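Oxalate--CoA ligase (Arabidopsis thaliana, PDB 5IE2) belongs to the ANL superfamily of AMP-binding enzymes, pairs an AMP-binding domain with a smaller C-terminal domain, and holds bound adenosine-5'-triphosphate in this structure. Local coordinates at residues G27-T32 with A131-A136; I208-P211 with V215-L218; E202-V207 with K281-R286. All coordinates share one frame; numbering follows the deposited sequence. Where two conformers were deposited one is given.

Contact 1: G27-T32 with A131-A136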
loop_
_atom_site.group_PDB
_atom_site.type_symbol
_atom_site.label_atom_id
_atom_site.label_comp_id
_atom_site.label_asym_id
_atom_site.label_seq_id
_atom_site.Cartn_x
_atom_site.Cartn_y
_atom_site.Cartn_z
ATOM N N GLY A 27 2.919 -12.107 20.714
ATOM C CA GLY A 27 2.523 -12.923 21.871
ATOM C C GLY A 27 2.420 -14.400 21.564
ATOM O O GLY A 27 2.111 -15.196 22.459
ATOM N N LYS A 28 2.676 -14.813 20.324
ATOM C CA LYS A 28 2.341 -16.186 19.949
ATOM C C LYS A 28 3.419 -16.905 19.140
ATOM O O LYS A 28 3.944 -17.918 19.584
ATOM C CB LYS A 28 1.036 -16.211 19.164
ATOM C CG LYS A 28 0.513 -17.644 18.913
ATOM C CD LYS A 28 -0.957 -17.604 18.449
ATOM C CE LYS A 28 -1.486 -18.961 17.949
ATOM N NZ LYS A 28 -1.532 -20.049 18.967
ATOM N N PHE A 29 3.673 -16.454 17.912
ATOM C CA PHE A 29 4.596 -17.186 17.014
ATOM C C PHE A 29 5.890 -16.436 16.785
ATOM O O PHE A 29 5.864 -15.214 16.763
ATOM C CB PHE A 29 3.951 -17.416 15.621
ATOM C CG PHE A 29 2.827 -18.434 15.605
ATOM C CD1 PHE A 29 3.037 -19.722 16.065
ATOM C CD2 PHE A 29 1.599 -18.102 15.115
ATOM C CE1 PHE A 29 2.001 -20.682 16.031
ATOM C CE2 PHE A 29 0.551 -19.067 15.062
ATOM C CZ PHE A 29 0.779 -20.348 15.524
ATOM N N ASN A 30 7.006 -17.144 16.564
ATOM C CA ASN A 30 8.260 -16.472 16.177
ATOM C C ASN A 30 8.966 -17.421 15.221
ATOM O O ASN A 30 9.603 -18.375 15.657
ATOM C CB ASN A 30 9.199 -16.155 17.371
ATOM C CG ASN A 30 8.640 -15.086 18.282
ATOM O OD1 ASN A 30 8.878 -13.900 18.067
ATOM N ND2 ASN A 30 7.866 -15.493 19.291
ATOM N N LEU A 31 8.821 -17.199 13.923
ATOM C CA LEU A 31 9.395 -18.111 12.929
ATOM C C LEU A 31 10.724 -17.566 12.448
ATOM O O LEU A 31 10.817 -16.385 12.165
ATOM C CB LEU A 31 8.461 -18.264 11.726
ATOM C CG LEU A 31 7.211 -19.164 11.892
ATOM C CD1 LEU A 31 6.344 -18.748 13.034
ATOM C CD2 LEU A 31 6.399 -19.081 10.589
ATOM N N THR A 32 11.731 -18.423 12.325
ATOM C CA THR A 32 12.971 -18.031 11.638
ATOM C C THR A 32 12.828 -18.093 10.092
ATOM O O THR A 32 11.864 -18.635 9.580
ATOM C CB THR A 32 14.133 -18.954 12.003
ATOM O OG1 THR A 32 13.800 -20.273 11.553
ATOM C CG2 THR A 32 14.408 -18.957 13.511
ATOM N N ALA A 131 -6.469 -23.225 5.974
ATOM C CA ALA A 131 -5.056 -23.303 6.353
ATOM C C ALA A 131 -4.870 -22.938 7.815
ATOM O O ALA A 131 -5.359 -21.883 8.272
ATOM C CB ALA A 131 -4.210 -22.348 5.417
ATOM N N THR A 132 -4.122 -23.772 8.561
ATOM C CA THR A 132 -3.893 -23.532 9.987
ATOM C C THR A 132 -2.470 -23.885 10.422
ATOM O O THR A 132 -2.012 -24.971 10.122
ATOM C CB THR A 132 -4.822 -24.377 10.887
ATOM O OG1 THR A 132 -6.149 -24.291 10.387
ATOM C CG2 THR A 132 -4.766 -23.850 12.300
ATOM N N LEU A 133 -1.783 -22.973 11.095
ATOM C CA LEU A 133 -0.469 -23.263 11.692
ATOM C C LEU A 133 -0.639 -23.609 13.147
ATOM O O LEU A 133 -1.197 -22.823 13.913
ATOM C CB LEU A 133 0.488 -22.076 11.573
ATOM C CG LEU A 133 1.957 -22.365 11.978
ATOM C CD1 LEU A 133 2.632 -23.333 11.009
ATOM C CD2 LEU A 133 2.782 -21.038 12.017
ATOM N N LEU A 134 -0.135 -24.768 13.555
ATOM C CA LEU A 134 -0.391 -25.231 14.915
ATOM C C LEU A 134 0.729 -24.911 15.909
ATOM O O LEU A 134 0.533 -24.147 16.875
ATOM C CB LEU A 134 -0.667 -26.734 14.882
ATOM C CG LEU A 134 -2.020 -27.037 14.235
ATOM C CD1 LEU A 134 -2.225 -28.525 14.141
ATOM C CD2 LEU A 134 -3.138 -26.390 15.039
ATOM N N ASP A 135 1.858 -25.568 15.744
ATOM C CA ASP A 135 2.972 -25.432 16.672
ATOM C C ASP A 135 4.231 -25.628 15.846
ATOM O O ASP A 135 4.159 -25.983 14.668
ATOM C CB ASP A 135 2.903 -26.464 17.790
ATOM C CG ASP A 135 2.954 -27.896 17.268
ATOM O OD1 ASP A 135 1.879 -28.471 17.044
ATOM O OD2 ASP A 135 4.049 -28.467 17.055
ATOM N N ALA A 136 5.378 -25.424 16.466
ATOM C CA ALA A 136 6.641 -25.449 15.719
ATOM C C ALA A 136 7.110 -26.844 15.333
ATOM O O ALA A 136 8.166 -27.005 14.696
ATOM C CB ALA A 136 7.721 -24.743 16.548
#
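At the classic beta bulge that starts strand 29-32, where Lys28 and Phe29 face one and the same residue of strand 21-25, the Phe29 ring reaches out to Leu133 and Leu134, just past the end of strand 127-132. The core of the contact is a CH-pi interaction: Leu133 CD2 stands over the middle of the ring, 4.0 Å from the Phe29 centroid and only 8° off the normal. On the opposite face lies the aliphatic part of Lys28, with its CG 3.9 Å above the plane of the Phe29 ring, so that the ring is sandwiched between a leucine methyl and a lysine methylene. The rim meets backbone: Phe29 CZ is 3.6 Å from Leu133 O, and Leu134 O lies at the edge in the ring plane, 3.9 Å from Phe29 CE1. Leu133 holds its CG anti to the backbone N (chi1 -171°), which sends CD2 forward over the phenyl face. The same methyl also touches Leu31, at 4.4 Å from Leu31 CD2. Val67 of helix 67-78 packs on Phe29, Leu31 and Leu133, Leu39 of helix 33-50 touches Leu31 and Leu133, and Glu68 OE2 accepts the Leu133 backbone N-H. The arrangement is an apolar junction between two beta sheets of the AMP-binding region, made by an edge strand of one and the loop leaving a strand of the other.

Contact 2: I208-P211 with V215-L218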
loop_
_atom_site.group_PDB
_atom_site.type_symbol
_atom_site.label_atom_id
_atom_site.label_comp_id
_atom_site.label_asym_id
_atom_site.label_seq_id
_atom_site.Cartn_x
_atom_site.Cartn_y
_atom_site.Cartn_z
ATOM N N ILE A 208 3.562 -4.640 11.049
ATOM C CA ILE A 208 2.621 -4.378 9.940
ATOM C C ILE A 208 1.350 -3.713 10.482
ATOM O O ILE A 208 0.656 -4.282 11.353
ATOM C CB ILE A 208 2.218 -5.681 9.215
ATOM C CG1 ILE A 208 3.460 -6.417 8.696
ATOM C CG2 ILE A 208 1.189 -5.361 8.076
ATOM C CD1 ILE A 208 4.185 -5.651 7.600
ATOM N N VAL A 209 1.031 -2.525 9.947
ATOM C CA VAL A 209 -0.138 -1.785 10.380
ATOM C C VAL A 209 -1.099 -1.499 9.221
ATOM O O VAL A 209 -2.046 -0.693 9.371
ATOM C CB VAL A 209 0.247 -0.432 11.056
ATOM C CG1 VAL A 209 1.128 -0.700 12.352
ATOM C CG2 VAL A 209 0.982 0.528 10.062
ATOM N N LEU A 210 -0.881 -2.164 8.086
ATOM C CA LEU A 210 -1.750 -1.968 6.924
ATOM C C LEU A 210 -2.260 -3.300 6.408
ATOM O O LEU A 210 -1.552 -4.290 6.556
ATOM C CB LEU A 210 -0.949 -1.283 5.775
ATOM C CG LEU A 210 -0.355 0.122 6.045
ATOM C CD1 LEU A 210 0.563 0.542 4.890
ATOM C CD2 LEU A 210 -1.475 1.179 6.213
ATOM N N PRO A 211 -3.400 -3.321 5.673
ATOM C CA PRO A 211 -3.858 -4.615 5.112
ATOM C C PRO A 211 -2.899 -5.243 4.118
ATOM O O PRO A 211 -2.380 -4.550 3.248
ATOM C CB PRO A 211 -5.196 -4.268 4.406
ATOM C CG PRO A 211 -5.206 -2.757 4.272
ATOM C CD PRO A 211 -4.342 -2.213 5.387
ATOM N N VAL A 215 -0.979 -3.423 -2.035
ATOM C CA VAL A 215 0.482 -3.541 -2.256
ATOM C C VAL A 215 1.345 -2.789 -1.285
ATOM O O VAL A 215 2.507 -3.104 -1.200
ATOM C CB VAL A 215 0.973 -3.015 -3.648
ATOM C CG1 VAL A 215 0.695 -4.007 -4.751
ATOM C CG2 VAL A 215 0.366 -1.648 -3.921
ATOM N N HIS A 216 0.840 -1.755 -0.592
ATOM C CA HIS A 216 1.740 -1.007 0.311
ATOM C C HIS A 216 2.197 -1.933 1.471
ATOM O O HIS A 216 3.406 -2.170 1.677
ATOM C CB HIS A 216 1.033 0.258 0.830
ATOM C CG HIS A 216 1.851 1.116 1.770
ATOM N ND1 HIS A 216 1.468 2.403 2.103
ATOM C CD2 HIS A 216 2.940 0.843 2.529
ATOM C CE1 HIS A 216 2.329 2.905 2.977
ATOM N NE2 HIS A 216 3.215 1.970 3.272
ATOM N N GLY A 217 1.248 -2.448 2.243
ATOM C CA GLY A 217 1.650 -3.336 3.343
ATOM C C GLY A 217 2.301 -4.602 2.819
ATOM O O GLY A 217 3.289 -5.094 3.392
ATOM N N LEU A 218 1.782 -5.144 1.714
ATOM C CA LEU A 218 2.334 -6.396 1.175
ATOM C C LEU A 218 3.779 -6.249 0.686
ATOM O O LEU A 218 4.639 -7.039 1.076
ATOM C CB LEU A 218 1.470 -6.892 0.017
ATOM C CG LEU A 218 1.774 -8.215 -0.643
ATOM C CD1 LEU A 218 1.669 -9.307 0.446
ATOM C CD2 LEU A 218 0.753 -8.488 -1.769
HETATM O O HOH W 1 -1.528 -2.052 2.395
#
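Leu210 reaches from the loop after strand 205-207 to His216 and Gly217 in the first turn of helix 215-227. Its CB lies 4.1 Å from Gly217 CA, an approach allowed by the lack of a side chain at Gly217; Leu210 CA and Gly217 CA are 5.1 Å apart. CG sits beside the backbone N (chi1 -61°), and CD1, anti to CA (chi2 172°), extends toward the helix, 4.1 Å from Gly217 N and over the centre of one face of the His216 imidazole in a CH-pi contact whose modelled closeness is doubtful. The ring is fixed in its rotation from both nitrogens, NE2 bonding to Thr258 OG1 and ND1 to Ser289 OG, and it stacks with His319. Water joins the backbones: it donates to Pro211 O at 2.8 Å and accepts from Gly217 N at 2.8 Å, satisfying an N-H of the first helical turn. The His216 side chain is about 8 Å from the bound adenosine-5'-triphosphate. Around this turn, Val215 and Leu218 pack on Leu168 and Leu166 of strand 164-169, while Ile208 rests against Val232 and Leu234 of strand 231-234, so the loop and helix start lie between strands of the AMP-binding region.

Contact 3: E202-V207 with K281-R286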
loop_
_atom_site.group_PDB
_atom_site.type_symbol
_atom_site.label_atom_id
_atom_site.label_comp_id
_atom_site.label_asym_id
_atom_site.label_seq_id
_atom_site.Cartn_x
_atom_site.Cartn_y
_atom_site.Cartn_z
ATOM N N GLU A 202 19.430 -7.393 7.498
ATOM C CA GLU A 202 18.860 -8.443 8.328
ATOM C C GLU A 202 18.666 -7.995 9.774
ATOM O O GLU A 202 18.007 -8.704 10.554
ATOM C CB GLU A 202 19.751 -9.699 8.270
ATOM C CG GLU A 202 21.145 -9.474 8.914
ATOM C CD GLU A 202 22.221 -8.882 7.971
ATOM O OE1 GLU A 202 21.920 -8.330 6.882
ATOM O OE2 GLU A 202 23.428 -8.972 8.330
ATOM N N SER A 203 19.228 -6.854 10.192
ATOM C CA SER A 203 18.963 -6.396 11.560
ATOM C C SER A 203 17.690 -5.544 11.683
ATOM O O SER A 203 17.311 -5.132 12.789
ATOM C CB SER A 203 20.159 -5.605 12.113
ATOM O OG SER A 203 20.379 -4.441 11.342
ATOM N N ASP A 204 17.006 -5.283 10.573
ATOM C CA ASP A 204 15.782 -4.482 10.677
ATOM C C ASP A 204 14.567 -5.306 11.115
ATOM O O ASP A 204 14.547 -6.536 11.063
ATOM C CB ASP A 204 15.462 -3.784 9.321
ATOM C CG ASP A 204 16.403 -2.574 9.076
ATOM O OD1 ASP A 204 16.447 -1.710 9.970
ATOM O OD2 ASP A 204 17.169 -2.561 8.065
ATOM N N SER A 205 13.546 -4.583 11.572
ATOM C CA SER A 205 12.392 -5.201 12.156
ATOM C C SER A 205 11.241 -4.215 12.062
ATOM O O SER A 205 11.454 -3.024 12.293
ATOM C CB SER A 205 12.678 -5.535 13.633
ATOM O OG SER A 205 11.472 -5.827 14.305
ATOM N N THR A 206 10.040 -4.697 11.748
ATOM C CA THR A 206 8.883 -3.784 11.674
ATOM C C THR A 206 7.600 -4.457 12.127
ATOM O O THR A 206 7.522 -5.703 12.246
ATOM C CB THR A 206 8.688 -3.204 10.225
ATOM O OG1 THR A 206 7.802 -2.094 10.317
ATOM C CG2 THR A 206 8.069 -4.235 9.285
ATOM N N VAL A 207 6.579 -3.629 12.405
ATOM C CA VAL A 207 5.237 -4.118 12.734
ATOM C C VAL A 207 4.320 -3.696 11.591
ATOM O O VAL A 207 4.338 -2.530 11.222
ATOM C CB VAL A 207 4.710 -3.518 14.066
ATOM C CG1 VAL A 207 3.202 -3.847 14.275
ATOM C CG2 VAL A 207 5.597 -4.026 15.252
ATOM N N LYS A 281 14.102 3.994 19.396
ATOM C CA LYS A 281 14.784 4.844 18.414
ATOM C C LYS A 281 14.708 4.203 17.044
ATOM O O LYS A 281 15.422 3.255 16.795
ATOM C CB LYS A 281 16.268 5.048 18.761
ATOM C CG LYS A 281 16.704 6.501 18.936
ATOM C CD LYS A 281 17.839 6.647 20.017
ATOM C CE LYS A 281 18.831 7.797 19.710
ATOM N NZ LYS A 281 19.823 8.092 20.810
ATOM N N LEU A 282 13.885 4.728 16.150
ATOM C CA LEU A 282 13.745 4.102 14.810
ATOM C C LEU A 282 14.750 4.719 13.834
ATOM O O LEU A 282 15.127 5.894 13.974
ATOM C CB LEU A 282 12.328 4.323 14.300
ATOM C CG LEU A 282 11.247 3.811 15.216
ATOM C CD1 LEU A 282 9.819 4.130 14.638
ATOM C CD2 LEU A 282 11.415 2.286 15.479
ATOM N N ARG A 283 15.172 3.946 12.842
ATOM C CA ARG A 283 15.972 4.447 11.753
ATOM C C ARG A 283 15.189 5.462 10.910
ATOM O O ARG A 283 15.733 6.484 10.494
ATOM C CB ARG A 283 16.441 3.291 10.835
ATOM C CG ARG A 283 17.534 2.445 11.383
ATOM C CD ARG A 283 18.479 1.985 10.201
ATOM N NE ARG A 283 17.819 1.063 9.330
ATOM C CZ ARG A 283 17.640 1.236 8.021
ATOM N NH1 ARG A 283 18.063 2.336 7.378
ATOM N NH2 ARG A 283 17.049 0.272 7.353
ATOM N N PHE A 284 13.925 5.169 10.661
ATOM C CA PHE A 284 13.066 6.070 9.875
ATOM C C PHE A 284 11.622 5.652 10.028
ATOM O O PHE A 284 11.296 4.539 10.473
ATOM C CB PHE A 284 13.447 6.084 8.359
ATOM C CG PHE A 284 13.211 4.763 7.666
ATOM C CD1 PHE A 284 12.030 4.503 6.973
ATOM C CD2 PHE A 284 14.170 3.764 7.731
ATOM C CE1 PHE A 284 11.840 3.276 6.338
ATOM C CE2 PHE A 284 13.992 2.552 7.097
ATOM C CZ PHE A 284 12.828 2.292 6.406
ATOM N N ILE A 285 10.739 6.553 9.630
ATOM C CA ILE A 285 9.315 6.282 9.578
ATOM C C ILE A 285 8.927 6.589 8.142
ATOM O O ILE A 285 9.360 7.595 7.627
ATOM C CB ILE A 285 8.519 7.169 10.570
ATOM C CG1 ILE A 285 8.776 6.667 12.016
ATOM C CG2 ILE A 285 6.970 7.128 10.244
ATOM C CD1 ILE A 285 8.240 7.713 13.083
ATOM N N ARG A 286 8.159 5.703 7.513
ATOM C CA ARG A 286 7.809 5.914 6.121
ATOM C C ARG A 286 6.320 6.232 5.938
ATOM O O ARG A 286 5.465 5.710 6.681
ATOM C CB ARG A 286 8.219 4.657 5.327
ATOM C CG ARG A 286 7.918 4.761 3.799
ATOM C CD ARG A 286 8.364 3.433 3.172
ATOM N NE ARG A 286 8.178 3.439 1.712
ATOM C CZ ARG A 286 7.178 2.846 1.054
ATOM N NH1 ARG A 286 6.176 2.203 1.686
ATOM N NH2 ARG A 286 7.176 2.903 -0.279
#
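Charge carries this contact: the buried carboxylate of Asp204 and the guanidinium of Arg283 form a salt bridge in which the guanidinium grips the carboxylate side-on, through NE and NH2, one to each oxygen. The straighter bond runs from Arg283 NE to Asp204 OD1, 3.2 Å with an angle of 162° at the hydrogen; it enters on the syn side of OD1 and lies almost exactly in the guanidinium plane. The shorter runs from Arg283 NH2 to Asp204 OD2 at 2.9 Å, but it arrives from above the carboxylate and is tilted from the guanidinium plane, because the two planes are turned 40° against each other. A weak third bond joins Arg283 NH2 to Asp204 OD1 at 3.3 Å. Arg283 bends at chi2 and chi3 (-69°), which swings NE and NH2 round to meet an aspartate lying nearly crosswise to it.

Asp204 precedes strand 205-207, an outermost strand of its four-stranded sheet, and Arg283 lies near strand 284-287 of a second sheet, of five strands. The bridge thus links two beta sheets of the AMP-binding region, and Thr255, whose backbone bonds to both Ser205 and Arg283, lies between them.

Further hydrogen bonds share out the charged ends. Thr255 OG1 pairs with Asp204 OD1, Thr201 N with Asp204 OD2, and Tyr198 O with Arg283 NH2. With this many donors around it, the carboxylate is probably kept ionised.

Beside the bridge, Phe284 of the same segment packs against the guanidinium: its CE2 lies 3.6 Å above one face of the Arg283 group, offset toward the rim, with the phenyl ring turned edge-on.

In the fold
Read from the N terminus, contact 1 comes first: it brings the start of strand 29-32 to the end of strand 127-132 and closes a loop of 98 residues holding helices 33-50 and 67-78. Contact 3 opens later in series, at 202-207, and closes 73 residues on at 281-286. Contact 2, joining loop 208-211 to the start of helix 215-227, falls wholly within that second loop; nothing crosses. Contacts 1 and 3 share the sheet whose outermost strands are 29-32 and 205-207, and tie it to two other sheets; their nearest atoms are about 9 Å apart. Contacts 2 and 3 touch where His216 NE2 packs 3.4 Å from Arg286 NH1, with Thr258 OG1 bonded to each.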